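FtsY (Mycoplasma mycoides, PDB 1ZU4) is the bacterial receptor for the signal recognition particle, an SRP54-type protein whose NG fragment pairs a helical bundle with a P-loop GTPase domain. Local coordinates at residues I107-G112 with L195-A200. Sequence-based numbering, arbitrary orientation.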
ATOM      1  N   ILE A 107       4.362  11.191 -13.108  1.00 14.81           N
ATOM      2  CA  ILE A 107       3.064  10.652 -13.479  1.00 14.29           C
ATOM      3  C   ILE A 107       2.845   9.305 -12.786  1.00 13.39           C
ATOM      4  O   ILE A 107       3.587   8.371 -13.028  1.00 13.41           O
ATOM      5  CB  ILE A 107       2.919  10.512 -15.027  1.00 14.73           C
ATOM      6  CG1 ILE A 107       3.203  11.847 -15.738  1.00 15.04           C
ATOM      7  CG2 ILE A 107       1.539  10.029 -15.336  1.00 15.24           C
ATOM      8  CD1 ILE A 107       3.206  11.795 -17.321  1.00 19.88           C
ATOM      9  N   PHE A 108       1.804   9.215 -11.955  1.00 13.21           N
ATOM     10  CA  PHE A 108       1.506   7.991 -11.224  1.00 14.15           C
ATOM     11  C   PHE A 108       0.127   7.511 -11.612  1.00 14.11           C
ATOM     12  O   PHE A 108      -0.837   8.307 -11.616  1.00 14.70           O
ATOM     13  CB  PHE A 108       1.446   8.230  -9.708  1.00 14.26           C
ATOM     14  CG  PHE A 108       2.710   8.697  -9.099  1.00 13.80           C
ATOM     15  CD1 PHE A 108       2.688   9.180  -7.799  1.00 11.02           C
ATOM     16  CD2 PHE A 108       3.930   8.664  -9.810  1.00 11.83           C
ATOM     17  CE1 PHE A 108       3.871   9.636  -7.203  1.00 15.54           C
ATOM     18  CE2 PHE A 108       5.114   9.105  -9.231  1.00 12.53           C
ATOM     19  CZ  PHE A 108       5.111   9.549  -7.935  1.00 14.66           C
ATOM     20  N   MET A 109       0.002   6.228 -11.911  1.00 13.66           N
ATOM     21  CA  MET A 109      -1.354   5.651 -12.051  1.00 16.36           C
ATOM     22  C   MET A 109      -1.812   4.897 -10.822  1.00 16.33           C
ATOM     23  O   MET A 109      -1.041   4.240 -10.195  1.00 18.76           O
ATOM     24  CB  MET A 109      -1.390   4.679 -13.212  1.00 16.34           C
ATOM     25  CG  MET A 109      -0.869   5.245 -14.495  1.00 20.48           C
ATOM     26  SD  MET A 109      -1.086   3.997 -15.739  1.00 30.84           S
ATOM     27  CE  MET A 109      -1.173   5.076 -17.189  1.00 27.42           C
ATOM     28  N   LEU A 110      -3.079   4.957 -10.492  1.00 16.29           N
ATOM     29  CA  LEU A 110      -3.588   4.124  -9.439  1.00 16.74           C
ATOM     30  C   LEU A 110      -4.441   3.041 -10.094  1.00 16.46           C
ATOM     31  O   LEU A 110      -5.190   3.321 -11.034  1.00 16.22           O
ATOM     32  CB  LEU A 110      -4.395   4.914  -8.446  1.00 16.73           C
ATOM     33  CG  LEU A 110      -3.727   5.832  -7.396  1.00 19.99           C
ATOM     34  CD1 LEU A 110      -3.579   5.103  -6.145  1.00 23.04           C
ATOM     35  CD2 LEU A 110      -2.415   6.493  -7.805  1.00 20.11           C
ATOM     36  N   VAL A 111      -4.221   1.799  -9.675  1.00 16.63           N
ATOM     37  CA  VAL A 111      -4.906   0.642 -10.293  1.00 18.59           C
ATOM     38  C   VAL A 111      -5.436  -0.290  -9.222  1.00 19.65           C
ATOM     39  O   VAL A 111      -5.107  -0.143  -8.049  1.00 20.04           O
ATOM     40  CB  VAL A 111      -3.986  -0.171 -11.240  1.00 17.65           C
ATOM     41  CG1 VAL A 111      -3.486   0.686 -12.398  1.00 17.88           C
ATOM     42  CG2 VAL A 111      -2.819  -0.860 -10.462  1.00 16.59           C
ATOM     43  N   GLY A 112      -6.227  -1.265  -9.650  1.00 22.77           N
ATOM     44  CA  GLY A 112      -6.815  -2.261  -8.772  1.00 24.24           C
ATOM     45  C   GLY A 112      -8.261  -2.520  -9.169  1.00 26.14           C
ATOM     46  O   GLY A 112      -8.842  -1.797 -10.007  1.00 23.88           O
ATOM     47  N   LEU A 195       0.945  14.360 -12.000  1.00 13.90           N
ATOM     48  CA  LEU A 195      -0.316  13.964 -12.601  1.00 14.13           C
ATOM     49  C   LEU A 195      -0.682  12.621 -11.974  1.00 13.34           C
ATOM     50  O   LEU A 195       0.066  11.680 -12.106  1.00 13.24           O
ATOM     51  CB  LEU A 195      -0.182  13.774 -14.129  1.00 13.78           C
ATOM     52  CG  LEU A 195      -1.439  13.256 -14.875  1.00 13.54           C
ATOM     53  CD1 LEU A 195      -2.672  14.079 -14.541  1.00 13.97           C
ATOM     54  CD2 LEU A 195      -1.159  13.272 -16.366  1.00 15.74           C
ATOM     55  N   LEU A 196      -1.837  12.549 -11.335  1.00 12.66           N
ATOM     56  CA  LEU A 196      -2.339  11.284 -10.807  1.00 12.60           C
ATOM     57  C   LEU A 196      -3.460  10.818 -11.682  1.00 13.86           C
ATOM     58  O   LEU A 196      -4.374  11.589 -11.967  1.00 15.14           O
ATOM     59  CB  LEU A 196      -2.842  11.474  -9.362  1.00 12.86           C
ATOM     60  CG  LEU A 196      -1.716  11.733  -8.335  1.00 12.22           C
ATOM     61  CD1 LEU A 196      -2.280  12.318  -7.036  1.00 15.39           C
ATOM     62  CD2 LEU A 196      -1.060  10.449  -8.000  1.00 16.47           C
ATOM     63  N   ILE A 197      -3.391   9.546 -12.118  1.00 13.89           N
ATOM     64  CA  ILE A 197      -4.400   8.980 -13.010  1.00 14.07           C
ATOM     65  C   ILE A 197      -5.204   7.865 -12.363  1.00 15.19           C
ATOM     66  O   ILE A 197      -4.679   6.806 -12.009  1.00 16.57           O
ATOM     67  CB  ILE A 197      -3.766   8.426 -14.289  1.00 13.39           C
ATOM     68  CG1 ILE A 197      -2.928   9.527 -14.931  1.00 11.82           C
ATOM     69  CG2 ILE A 197      -4.860   7.794 -15.224  1.00 13.29           C
ATOM     70  CD1 ILE A 197      -2.074   9.092 -16.010  1.00 10.40           C
ATOM     71  N   ASP A 198      -6.499   8.099 -12.272  1.00 14.60           N
ATOM     72  CA  ASP A 198      -7.418   7.128 -11.795  1.00 16.45           C
ATOM     73  C   ASP A 198      -7.770   6.205 -12.944  1.00 16.92           C
ATOM     74  O   ASP A 198      -7.927   6.642 -14.073  1.00 16.55           O
ATOM     75  CB  ASP A 198      -8.680   7.836 -11.304  1.00 15.96           C
ATOM     76  CG  ASP A 198      -9.577   6.936 -10.477  1.00 19.57           C
ATOM     77  OD1 ASP A 198     -10.676   7.436 -10.118  1.00 21.27           O
ATOM     78  OD2 ASP A 198      -9.177   5.765 -10.174  1.00 19.71           O
ATOM     79  N   THR A 199      -7.917   4.924 -12.641  1.00 19.13           N
ATOM     80  CA  THR A 199      -8.285   3.926 -13.651  1.00 21.87           C
ATOM     81  C   THR A 199      -9.391   3.029 -13.136  1.00 24.11           C
ATOM     82  O   THR A 199      -9.568   2.837 -11.911  1.00 24.25           O
ATOM     83  CB  THR A 199      -7.027   3.038 -14.066  1.00 22.34           C
ATOM     84  OG1 THR A 199      -6.558   2.276 -12.935  1.00 21.64           O
ATOM     85  CG2 THR A 199      -5.898   3.897 -14.547  1.00 19.81           C
ATOM     86  N   ALA A 200     -10.153   2.455 -14.054  1.00 26.48           N
ATOM     87  CA  ALA A 200     -11.154   1.478 -13.636  1.00 28.24           C
ATOM     88  C   ALA A 200     -10.472   0.118 -13.620  1.00 29.69           C
ATOM     89  O   ALA A 200      -9.459  -0.071 -14.292  1.00 30.21           O
ATOM     90  CB  ALA A 200     -12.348   1.479 -14.613  1.00 28.97           C
TER
HETATM   91  O   HOH W   1      -6.966  -0.297 -12.711  1.00 19.31           O
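I107-V111 and L195-D198 run side by side as parallel strands, their axes 4.7 Å apart at an angle of 21°, in the central sheet of the P-loop GTPase fold. F108 grips the neighbouring strand with both backbone groups: its N donates to L195 O, and its O accepts from I197 N at 2.9 Å. L110 N then continues the pairing with a nearly straight bond to I197 O (173° at the hydrogen). Buried between helices, the strands carry mainly apolar side chains. On the face packed against helix 176-189, I107 and I197 meet obliquely, CG2 of I107 lying 3.8 Å from CD1 of I197; I107 CG2 stands anti to its backbone N, and beta-branched residues such as isoleucine suit an extended chain. On the other face, under helix 118-131, L196 brings its CD2 to 3.8 Å from F108 CB, and the same methyl lies near F108 CD1 and L110 CD2, one leucine branch thus serving two neighbours. Past the regular pairing the chains diverge, and T199 takes over from the backbone. Its hydroxyl OG1 sits between the backbone N and the carbonyl carbon (chi1 64°), while V111 CG1 packs 3.5 Å from OG1. Beyond, G112 enters what is probably the Walker A P-loop; its backbone conformation would press a CB against the carbonyl O of V111, which suits glycine. K118 NZ, hydrogen-bonded to both G112 O and T199 O, joins the two chains just past the paired region. A water accepts from G112 N and donates to A200 O and T199 OG1, and this same OG1 donates to L110 O at 2.6 Å, approaching within the plane of that carbonyl at one of its lone pairs.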